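Local structure of dicer Related Helicase (Caenorhabditis elegans, 6M6R) at residues H5-Y10 and L118-E123; K55-D60 and N157-M162; Y80-T85 and D127-M132. The protein is an RLR-family helicase that probably hydrolyses ATP and binds single- and double-stranded RNA, the part described here being its zinc-binding C-terminal domain. All coordinates share one frame; numbering follows the deposited sequence.

From the N terminus the chain runs first through the loop 5-10 ahead of strand 11-14, and contact 1 is closed 108 residues later, when 118-123 leaves helix 111-117 and lies against that loop. Contact 2 begins at 55-60, just before strand 61-69, and waits for helix 140-164 to supply 157-162; it therefore crosses contact 1. Contact 3, between the turn joining strands 75-82 and 85-90 and helix 126-133, nests inside contact 2 and also crosses contact 1. Contacts 1 and 2 lie on opposite sides of the chain's centre, their centres about 34 Å apart. Contacts 2 and 3 meet where Asp60 O packs on Ile82 CG2, 3.8 Å apart.

Contact 1 of 3, residues H5-Y10 and L118-E123; sequences HENKIY and LFYISE
Leu118 O accepts a hydrogen bond from a water, 2.7 Å from Leu118 O to the water oxygen, and this water in turn accepts one from Lys8 N and meets the Tyr10 hydroxyl, so three groups from two segments share one molecule. The direct bond across the contact is Tyr120 N to Asn7 OD1, 2.9 Å and nearly straight at 166°, with the donor standing above the carbonyl plane. Asn7 turns its CG anti to the backbone N (chi1 -169°), which swings the amide over to the backbone of 118-123. The His5 ring has Leu118 O and Phe119 N over one face, and on the opposite side comes Tyr120, whose ring carries His5 CE1 above its centre, the two planes inclined by 43°. In the plane of the imidazole, ND1 accepts a hydrogen bond from the backbone N-H of Asn7, 3.0 Å from His5 ND1 to Asn7 N, while NE2 is hydrogen-bonded to Glu115 O of helix 111-117. Deeper down, Leu118 CB sits over a face of Tyr10, and Phe119 CD2 approaches Tyr10 CD1 to 3.5 Å. With ND1 accepting and NE2 facing a carbonyl oxygen, the imidazole is probably neutral and protonated on NE2, and the hydrogen bonds at its two nitrogens probably fix its rotation.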
loop_
_atom_site.group_PDB
_atom_site.type_symbol
_atom_site.label_atom_id
_atom_site.label_comp_id
_atom_site.label_asym_id
_atom_site.label_seq_id
_atom_site.Cartn_x
_atom_site.Cartn_y
_atom_site.Cartn_z
ATOM N N HIS B 5 19.867 19.981 10.556
ATOM C CA HIS B 5 20.655 18.805 10.236
ATOM C C HIS B 5 21.830 19.203 9.351
ATOM O O HIS B 5 21.988 20.360 8.949
ATOM C CB HIS B 5 19.799 17.737 9.561
ATOM C CG HIS B 5 19.108 18.197 8.311
ATOM N ND1 HIS B 5 19.779 18.440 7.130
ATOM C CD2 HIS B 5 17.790 18.399 8.046
ATOM C CE1 HIS B 5 18.907 18.780 6.194
ATOM N NE2 HIS B 5 17.693 18.762 6.726
ATOM N N GLU B 6 22.672 18.221 9.057
ATOM C CA GLU B 6 23.913 18.439 8.333
ATOM C C GLU B 6 23.789 18.095 6.865
ATOM O O GLU B 6 24.806 18.100 6.161
ATOM C CB GLU B 6 25.042 17.607 8.947
ATOM C CG GLU B 6 25.446 18.016 10.364
ATOM C CD GLU B 6 26.317 16.963 11.030
ATOM O OE1 GLU B 6 25.763 16.086 11.729
ATOM O OE2 GLU B 6 27.555 16.999 10.840
ATOM N N ASN B 7 22.580 17.763 6.407
ATOM C CA ASN B 7 22.307 17.506 4.994
ATOM C C ASN B 7 23.280 16.486 4.387
ATOM O O ASN B 7 23.798 16.658 3.277
ATOM C CB ASN B 7 22.338 18.807 4.206
ATOM C CG ASN B 7 21.809 18.626 2.814
ATOM O OD1 ASN B 7 20.802 17.940 2.608
ATOM N ND2 ASN B 7 22.468 19.257 1.845
ATOM N N LYS B 8 23.488 15.383 5.103
ATOM C CA LYS B 8 24.378 14.340 4.618
ATOM C C LYS B 8 23.729 13.545 3.482
ATOM O O LYS B 8 22.527 13.652 3.214
ATOM C CB LYS B 8 24.766 13.436 5.787
ATOM C CG LYS B 8 25.417 14.223 6.931
ATOM C CD LYS B 8 26.806 13.688 7.236
ATOM C CE LYS B 8 27.423 14.397 8.422
ATOM N NZ LYS B 8 28.599 13.656 8.936
ATOM N N ILE B 9 24.549 12.742 2.791
ATOM C CA ILE B 9 24.030 11.809 1.792
ATOM C C ILE B 9 23.570 10.525 2.476
ATOM O O ILE B 9 24.287 9.949 3.308
ATOM C CB ILE B 9 25.084 11.506 0.712
ATOM C CG1 ILE B 9 25.514 12.786 -0.004
ATOM C CG2 ILE B 9 24.540 10.493 -0.308
ATOM C CD1 ILE B 9 26.140 12.556 -1.363
ATOM N N TYR B 10 22.380 10.054 2.107
ATOM C CA TYR B 10 21.806 8.825 2.643
ATOM C C TYR B 10 21.577 7.856 1.502
ATOM O O TYR B 10 21.280 8.265 0.377
ATOM C CB TYR B 10 20.438 9.065 3.348
ATOM C CG TYR B 10 20.592 9.868 4.605
ATOM C CD1 TYR B 10 20.857 11.240 4.551
ATOM C CD2 TYR B 10 20.541 9.251 5.848
ATOM C CE1 TYR B 10 21.042 11.981 5.726
ATOM C CE2 TYR B 10 20.701 9.975 7.019
ATOM C CZ TYR B 10 20.966 11.328 6.958
ATOM O OH TYR B 10 21.152 12.014 8.145
ATOM N N LEU B 118 16.737 14.890 8.070
ATOM C CA LEU B 118 17.803 14.157 7.380
ATOM C C LEU B 118 18.469 14.964 6.279
ATOM O O LEU B 118 19.688 15.176 6.332
ATOM C CB LEU B 118 17.249 12.844 6.802
ATOM C CG LEU B 118 16.620 11.884 7.813
ATOM C CD1 LEU B 118 16.199 10.590 7.105
ATOM C CD2 LEU B 118 17.618 11.593 8.927
ATOM N N PHE B 119 17.735 15.382 5.249
ATOM C CA PHE B 119 18.404 16.048 4.137
ATOM C C PHE B 119 17.408 16.914 3.391
ATOM O O PHE B 119 16.205 16.653 3.419
ATOM C CB PHE B 119 19.074 15.025 3.186
ATOM C CG PHE B 119 18.125 13.986 2.608
ATOM C CD1 PHE B 119 17.386 14.260 1.471
ATOM C CD2 PHE B 119 18.009 12.731 3.194
ATOM C CE1 PHE B 119 16.529 13.300 0.924
ATOM C CE2 PHE B 119 17.169 11.756 2.647
ATOM C CZ PHE B 119 16.428 12.053 1.506
ATOM N N TYR B 120 17.929 17.960 2.745
ATOM C CA TYR B 120 17.111 18.899 2.014
ATOM C C TYR B 120 16.656 18.289 0.702
ATOM O O TYR B 120 17.350 17.464 0.104
ATOM C CB TYR B 120 17.889 20.192 1.749
ATOM C CG TYR B 120 18.254 20.899 3.045
ATOM C CD1 TYR B 120 17.276 21.221 3.967
ATOM C CD2 TYR B 120 19.574 21.228 3.334
ATOM C CE1 TYR B 120 17.598 21.856 5.167
ATOM C CE2 TYR B 120 19.913 21.849 4.534
ATOM C CZ TYR B 120 18.925 22.166 5.430
ATOM O OH TYR B 120 19.261 22.807 6.609
ATOM N N ILE B 121 15.480 18.715 0.249
ATOM C CA ILE B 121 14.912 18.222 -1.002
ATOM C C ILE B 121 14.433 19.427 -1.783
ATOM O O ILE B 121 13.625 20.216 -1.277
ATOM C CB ILE B 121 13.751 17.229 -0.783
ATOM C CG1 ILE B 121 14.274 15.968 -0.065
ATOM C CG2 ILE B 121 13.163 16.807 -2.154
ATOM C CD1 ILE B 121 13.166 14.996 0.438
ATOM N N SER B 122 14.928 19.582 -2.999
ATOM C CA SER B 122 14.543 20.755 -3.763
ATOM C C SER B 122 13.583 20.361 -4.876
ATOM O O SER B 122 13.317 19.179 -5.128
ATOM C CB SER B 122 15.770 21.486 -4.315
ATOM O OG SER B 122 16.729 20.606 -4.840
ATOM N N GLU B 123 12.990 21.395 -5.463
ATOM C CA GLU B 123 12.084 21.224 -6.585
ATOM C C GLU B 123 12.848 20.719 -7.808
ATOM O O GLU B 123 13.942 21.191 -8.106
ATOM C CB GLU B 123 11.415 22.572 -6.886
ATOM C CG GLU B 123 10.193 22.487 -7.823
ATOM C CD GLU B 123 8.931 22.013 -7.090
ATOM O OE1 GLU B 123 8.958 21.978 -5.843
ATOM O OE2 GLU B 123 7.925 21.667 -7.754
HETATM O O HOH W 1 17.915 21.717 8.769
HETATM O O HOH W 2 20.166 16.544 0.164
HETATM O O HOH W 3 22.013 14.590 7.604
#

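Contact 2 of 3, residues K55-D60 and N157-M162; sequences KYLSED and NKQLEM. With nucleotides of chain A.
The ring of Tyr56 has the cytosine of C8 of chain A over one face, with the base atom N3 above the ring centre and C4 3.7 Å from Tyr56 CE2. Its hydroxyl end continues past the base to the sugar, where Tyr56 OH comes within 3.2 Å of C8 C2'. CG lies anti to the backbone N in Tyr56 (chi1 -178°), extending the ring toward the RNA, and a modified nucleotide packs on Tyr56 as well, while the backbone N of Lys55 is hydrogen-bonded to O2G of a modified nucleotide. Next along the chain, Leu57 points the other way, at helix 140-164. The segment 55-60 belongs to the loop between strands 45-48 and 61-69 of the RIG-I-type C-terminal domain, and this loop faces RNA with Lys55 and Tyr56 and the long C-terminal helix with Leu57 and Glu59. The two methyl groups of Leu160 divide the work: CD1 meets Leu57 CB at 4.0 Å and also lies by Leu57 O, while CD2 is pressed by Glu59 CG at 3.5 Å, the two side chains crossing at about a right angle. Leu57 CD2 lies 4.1 Å from Gln159 CG, these side chains crossing at a slant. The carboxylate of Glu59 makes its salt bridge further along the helix, with Arg164, and Ser58 O is hydrogen-bonded to His156 NE2.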
loop_
_atom_site.group_PDB
_atom_site.type_symbol
_atom_site.label_atom_id
_atom_site.label_comp_id
_atom_site.label_asym_id
_atom_site.label_seq_id
_atom_site.Cartn_x
_atom_site.Cartn_y
_atom_site.Cartn_z
ATOM N N LYS B 55 -8.358 7.205 -10.528
ATOM C CA LYS B 55 -9.509 8.092 -10.440
ATOM C C LYS B 55 -9.103 9.556 -10.538
ATOM O O LYS B 55 -9.944 10.413 -10.820
ATOM C CB LYS B 55 -10.264 7.823 -9.135
ATOM C CG LYS B 55 -10.938 6.456 -9.108
ATOM C CD LYS B 55 -12.255 6.491 -9.848
ATOM C CE LYS B 55 -12.689 5.112 -10.285
ATOM N NZ LYS B 55 -14.023 5.198 -10.954
ATOM N N TYR B 56 -7.827 9.855 -10.339
ATOM C CA TYR B 56 -7.295 11.201 -10.529
ATOM C C TYR B 56 -6.826 11.312 -11.980
ATOM O O TYR B 56 -5.750 10.823 -12.333
ATOM C CB TYR B 56 -6.164 11.460 -9.533
ATOM C CG TYR B 56 -5.587 12.852 -9.615
ATOM C CD1 TYR B 56 -4.269 13.056 -10.002
ATOM C CD2 TYR B 56 -6.366 13.965 -9.318
ATOM C CE1 TYR B 56 -3.737 14.336 -10.081
ATOM C CE2 TYR B 56 -5.844 15.248 -9.399
ATOM C CZ TYR B 56 -4.532 15.426 -9.781
ATOM O OH TYR B 56 -4.013 16.701 -9.867
ATOM N N LEU B 57 -7.629 11.958 -12.830
ATOM C CA LEU B 57 -7.355 12.041 -14.268
ATOM C C LEU B 57 -6.756 13.407 -14.595
ATOM O O LEU B 57 -7.480 14.376 -14.828
ATOM C CB LEU B 57 -8.624 11.791 -15.078
ATOM C CG LEU B 57 -9.289 10.414 -14.996
ATOM C CD1 LEU B 57 -10.666 10.452 -15.666
ATOM C CD2 LEU B 57 -8.430 9.334 -15.638
ATOM N N SER B 58 -5.432 13.476 -14.644
ATOM C CA SER B 58 -4.714 14.698 -14.976
ATOM C C SER B 58 -3.892 14.506 -16.243
ATOM O O SER B 58 -3.348 13.429 -16.496
ATOM C CB SER B 58 -3.786 15.126 -13.837
ATOM O OG SER B 58 -2.833 16.064 -14.308
ATOM N N GLU B 59 -3.794 15.574 -17.033
ATOM C CA GLU B 59 -2.924 15.564 -18.204
ATOM C C GLU B 59 -1.459 15.703 -17.805
ATOM O O GLU B 59 -0.581 15.071 -18.405
ATOM C CB GLU B 59 -3.314 16.701 -19.151
ATOM C CG GLU B 59 -4.303 16.315 -20.224
ATOM C CD GLU B 59 -5.334 17.402 -20.489
ATOM O OE1 GLU B 59 -5.436 18.344 -19.670
ATOM O OE2 GLU B 59 -6.052 17.307 -21.509
ATOM N N ASP B 60 -1.183 16.525 -16.796
ATOM C CA ASP B 60 0.181 16.870 -16.419
ATOM C C ASP B 60 0.814 15.893 -15.448
ATOM O O ASP B 60 2.033 15.933 -15.265
ATOM C CB ASP B 60 0.221 18.256 -15.768
ATOM C CG ASP B 60 -0.174 19.358 -16.716
ATOM O OD1 ASP B 60 -0.109 19.137 -17.951
ATOM O OD2 ASP B 60 -0.532 20.450 -16.219
ATOM N N ASN B 157 -4.962 8.305 -20.901
ATOM C CA ASN B 157 -5.343 9.380 -21.811
ATOM C C ASN B 157 -6.704 9.111 -22.433
ATOM O O ASN B 157 -7.498 10.038 -22.640
ATOM C CB ASN B 157 -4.273 9.547 -22.897
ATOM C CG ASN B 157 -2.955 10.070 -22.347
ATOM O OD1 ASN B 157 -2.933 10.790 -21.361
ATOM N ND2 ASN B 157 -1.854 9.688 -22.972
ATOM N N LYS B 158 -6.984 7.851 -22.760
ATOM C CA LYS B 158 -8.276 7.517 -23.340
ATOM C C LYS B 158 -9.395 7.710 -22.324
ATOM O O LYS B 158 -10.468 8.226 -22.659
ATOM C CB LYS B 158 -8.244 6.086 -23.876
ATOM C CG LYS B 158 -9.547 5.616 -24.499
ATOM C CD LYS B 158 -9.866 6.369 -25.791
ATOM C CE LYS B 158 -9.162 5.756 -26.995
ATOM N NZ LYS B 158 -9.549 6.454 -28.261
ATOM N N GLN B 159 -9.164 7.308 -21.076
ATOM C CA GLN B 159 -10.175 7.517 -20.047
ATOM C C GLN B 159 -10.478 9.003 -19.879
ATOM O O GLN B 159 -11.644 9.405 -19.771
ATOM C CB GLN B 159 -9.701 6.899 -18.734
ATOM C CG GLN B 159 -10.779 6.689 -17.700
ATOM C CD GLN B 159 -11.450 5.351 -17.823
ATOM O OE1 GLN B 159 -10.813 4.300 -17.680
ATOM N NE2 GLN B 159 -12.746 5.368 -18.065
ATOM N N LEU B 160 -9.440 9.840 -19.890
ATOM C CA LEU B 160 -9.647 11.277 -19.747
ATOM C C LEU B 160 -10.371 11.846 -20.957
ATOM O O LEU B 160 -11.262 12.690 -20.818
ATOM C CB LEU B 160 -8.301 11.971 -19.543
ATOM C CG LEU B 160 -8.197 13.497 -19.526
ATOM C CD1 LEU B 160 -8.941 14.099 -18.338
ATOM C CD2 LEU B 160 -6.725 13.870 -19.484
ATOM N N GLU B 161 -10.002 11.390 -22.153
ATOM C CA GLU B 161 -10.666 11.859 -23.363
ATOM C C GLU B 161 -12.136 11.457 -23.381
ATOM O O GLU B 161 -13.001 12.257 -23.756
ATOM C CB GLU B 161 -9.931 11.312 -24.589
ATOM C CG GLU B 161 -10.611 11.566 -25.919
ATOM C CD GLU B 161 -10.161 10.586 -26.997
ATOM O OE1 GLU B 161 -10.618 10.723 -28.155
ATOM O OE2 GLU B 161 -9.356 9.680 -26.690
ATOM N N MET B 162 -12.443 10.224 -22.973
ATOM C CA MET B 162 -13.819 9.753 -23.058
ATOM C C MET B 162 -14.701 10.350 -21.976
ATOM O O MET B 162 -15.918 10.444 -22.170
ATOM C CB MET B 162 -13.878 8.219 -23.006
ATOM C CG MET B 162 -13.197 7.548 -24.195
ATOM S SD MET B 162 -14.202 7.561 -25.715
ATOM C CE MET B 162 -15.874 7.634 -25.063
ATOM P P C A 8 -6.241 21.601 -6.190
ATOM O OP1 C A 8 -5.931 22.813 -6.994
ATOM O OP2 C A 8 -7.515 20.876 -6.427
ATOM O "O5'" C A 8 -5.033 20.580 -6.385
ATOM C "C5'" C A 8 -3.704 21.052 -6.556
ATOM C "C4'" C A 8 -2.712 19.924 -6.724
ATOM O "O4'" C A 8 -2.895 18.930 -5.682
ATOM C "C3'" C A 8 -2.799 19.117 -8.013
ATOM O "O3'" C A 8 -2.221 19.772 -9.132
ATOM C "C2'" C A 8 -2.094 17.818 -7.631
ATOM O "O2'" C A 8 -0.681 17.975 -7.667
ATOM C "C1'" C A 8 -2.522 17.654 -6.170
ATOM N N1 C A 8 -3.655 16.710 -6.008
ATOM C C2 C A 8 -3.389 15.346 -6.154
ATOM O O2 C A 8 -2.235 14.976 -6.419
ATOM N N3 C A 8 -4.392 14.457 -6.002
ATOM C C4 C A 8 -5.621 14.880 -5.724
ATOM N N4 C A 8 -6.569 13.952 -5.587
ATOM C C5 C A 8 -5.931 16.260 -5.564
ATOM C C6 C A 8 -4.926 17.132 -5.713
#

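Contact 3 of 3, residues Y80-T85 and D127-M132; sequences YKIRGT and DDFRIM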
loop_
_atom_site.group_PDB
_atom_site.type_symbol
_atom_site.label_atom_id
_atom_site.label_comp_id
_atom_site.label_asym_id
_atom_site.label_seq_id
_atom_site.Cartn_x
_atom_site.Cartn_y
_atom_site.Cartn_z
ATOM N N TYR B 80 4.705 7.609 -12.270
ATOM C CA TYR B 80 3.905 8.691 -12.810
ATOM C C TYR B 80 4.466 9.114 -14.156
ATOM O O TYR B 80 5.629 8.850 -14.481
ATOM C CB TYR B 80 3.895 9.910 -11.887
ATOM C CG TYR B 80 3.095 9.743 -10.615
ATOM C CD1 TYR B 80 3.524 8.886 -9.606
ATOM C CD2 TYR B 80 1.919 10.472 -10.418
ATOM C CE1 TYR B 80 2.797 8.748 -8.429
ATOM C CE2 TYR B 80 1.196 10.349 -9.252
ATOM C CZ TYR B 80 1.642 9.489 -8.265
ATOM O OH TYR B 80 0.924 9.359 -7.102
ATOM N N LYS B 81 3.623 9.771 -14.947
ATOM C CA LYS B 81 4.089 10.491 -16.118
ATOM C C LYS B 81 3.887 11.975 -15.834
ATOM O O LYS B 81 2.749 12.443 -15.718
ATOM C CB LYS B 81 3.342 10.061 -17.379
ATOM C CG LYS B 81 3.958 10.630 -18.644
ATOM C CD LYS B 81 3.118 10.289 -19.869
ATOM C CE LYS B 81 3.977 9.928 -21.063
ATOM N NZ LYS B 81 3.099 9.499 -22.208
ATOM N N ILE B 82 4.987 12.705 -15.713
ATOM C CA ILE B 82 4.975 14.138 -15.427
ATOM C C ILE B 82 5.708 14.824 -16.562
ATOM O O ILE B 82 6.874 14.509 -16.822
ATOM C CB ILE B 82 5.661 14.476 -14.095
ATOM C CG1 ILE B 82 5.185 13.580 -12.955
ATOM C CG2 ILE B 82 5.524 15.985 -13.790
ATOM C CD1 ILE B 82 3.758 13.729 -12.649
ATOM N N ARG B 83 5.034 15.758 -17.229
ATOM C CA ARG B 83 5.651 16.538 -18.300
ATOM C C ARG B 83 6.258 15.617 -19.354
ATOM O O ARG B 83 7.397 15.798 -19.790
ATOM C CB ARG B 83 6.704 17.495 -17.740
ATOM C CG ARG B 83 6.151 18.738 -17.053
ATOM C CD ARG B 83 7.159 19.270 -16.038
ATOM N NE ARG B 83 8.377 19.721 -16.711
ATOM C CZ ARG B 83 9.292 20.532 -16.186
ATOM N NH1 ARG B 83 9.154 21.010 -14.953
ATOM N NH2 ARG B 83 10.357 20.873 -16.903
ATOM N N GLY B 84 5.501 14.589 -19.728
ATOM C CA GLY B 84 5.938 13.638 -20.722
ATOM C C GLY B 84 7.018 12.685 -20.269
ATOM O O GLY B 84 7.537 11.938 -21.101
ATOM N N THR B 85 7.384 12.681 -18.986
ATOM C CA THR B 85 8.484 11.859 -18.493
ATOM C C THR B 85 7.964 10.847 -17.485
ATOM O O THR B 85 7.203 11.205 -16.585
ATOM C CB THR B 85 9.569 12.735 -17.837
ATOM O OG1 THR B 85 10.061 13.672 -18.798
ATOM C CG2 THR B 85 10.728 11.894 -17.293
ATOM N N ASP B 127 16.491 20.234 -16.197
ATOM C CA ASP B 127 17.551 19.258 -16.454
ATOM C C ASP B 127 17.253 17.913 -15.804
ATOM O O ASP B 127 17.753 16.872 -16.259
ATOM C CB ASP B 127 18.890 19.786 -15.946
ATOM C CG ASP B 127 19.600 20.671 -16.955
ATOM O OD1 ASP B 127 19.091 20.826 -18.091
ATOM O OD2 ASP B 127 20.672 21.214 -16.606
ATOM N N ASP B 128 16.469 17.918 -14.720
ATOM C CA ASP B 128 16.074 16.670 -14.072
ATOM C C ASP B 128 15.114 15.892 -14.955
ATOM O O ASP B 128 15.212 14.664 -15.067
ATOM C CB ASP B 128 15.402 16.950 -12.721
ATOM C CG ASP B 128 16.332 17.649 -11.720
ATOM O OD1 ASP B 128 17.480 17.190 -11.526
ATOM O OD2 ASP B 128 15.899 18.644 -11.099
ATOM N N PHE B 129 14.156 16.578 -15.574
ATOM C CA PHE B 129 13.281 15.847 -16.481
ATOM C C PHE B 129 14.053 15.371 -17.705
ATOM O O PHE B 129 13.837 14.249 -18.186
ATOM C CB PHE B 129 12.083 16.707 -16.868
ATOM C CG PHE B 129 11.153 16.953 -15.730
ATOM C CD1 PHE B 129 10.117 16.077 -15.464
ATOM C CD2 PHE B 129 11.322 18.057 -14.909
ATOM C CE1 PHE B 129 9.263 16.289 -14.394
ATOM C CE2 PHE B 129 10.469 18.271 -13.831
ATOM C CZ PHE B 129 9.431 17.410 -13.588
ATOM N N ARG B 130 14.985 16.192 -18.194
ATOM C CA ARG B 130 15.768 15.808 -19.366
ATOM C C ARG B 130 16.568 14.541 -19.108
ATOM O O ARG B 130 16.626 13.651 -19.966
ATOM C CB ARG B 130 16.717 16.933 -19.768
ATOM C CG ARG B 130 16.038 18.117 -20.403
ATOM C CD ARG B 130 17.082 19.035 -21.014
ATOM N NE ARG B 130 16.462 20.233 -21.557
ATOM C CZ ARG B 130 16.535 21.432 -20.993
ATOM N NH1 ARG B 130 17.215 21.603 -19.864
ATOM N NH2 ARG B 130 15.945 22.466 -21.575
ATOM N N ILE B 131 17.186 14.432 -17.932
ATOM C CA ILE B 131 18.032 13.276 -17.677
ATOM C C ILE B 131 17.217 12.006 -17.513
ATOM O O ILE B 131 17.758 10.906 -17.686
ATOM C CB ILE B 131 18.939 13.529 -16.455
ATOM C CG1 ILE B 131 20.286 12.821 -16.619
ATOM C CG2 ILE B 131 18.283 13.070 -15.145
ATOM C CD1 ILE B 131 21.298 13.215 -15.540
ATOM N N MET B 132 15.925 12.114 -17.190
ATOM C CA MET B 132 15.095 10.931 -17.012
ATOM C C MET B 132 14.332 10.520 -18.272
ATOM O O MET B 132 13.793 9.405 -18.318
ATOM C CB MET B 132 14.098 11.150 -15.871
ATOM C CG MET B 132 14.750 11.248 -14.512
ATOM S SD MET B 132 15.562 9.700 -14.044
ATOM C CE MET B 132 14.146 8.672 -13.624
#
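Ile82, at the end of strand 75-82, starts the contact by setting its CG2 3.8 Å from Phe129 CE1, an oblique approach to the ring of Phe129. The next residue, Arg83, does the main work. Its guanidinium lies flat on the Phe129 ring, the planes 21° apart, with CZ 3.8 Å from the ring centroid, a cation-pi stack; the bend at chi3 (64°) turns the guanidinium down onto the ring, and CD, over the same face, adds a CH-pi contact. NH1 comes closest, 3.2 Å from Phe129 CE2. The charged group is thus spread over an aromatic surface at the solvent-exposed side of an otherwise buried contact. Gly84 carries the turn onward, and Thr85 returns to the ring: OG1 lies at its edge, 4.1 Å from Phe129 CD1, and CG2 touches Met132 CB at 3.7 Å. Phe129 is also met edge-to-face by Phe37, while Leu87 of strand 85-90 packs against both Phe129 and Met132. Ile82 and Thr85 exchange two backbone bonds, Ile82 N to Thr85 O at 2.8 Å and Thr85 N to Ile82 O, closing a type I' turn with Arg83 and Gly84 at its corners: a tight two-residue beta hairpin whose tip is packed against helix 126-133.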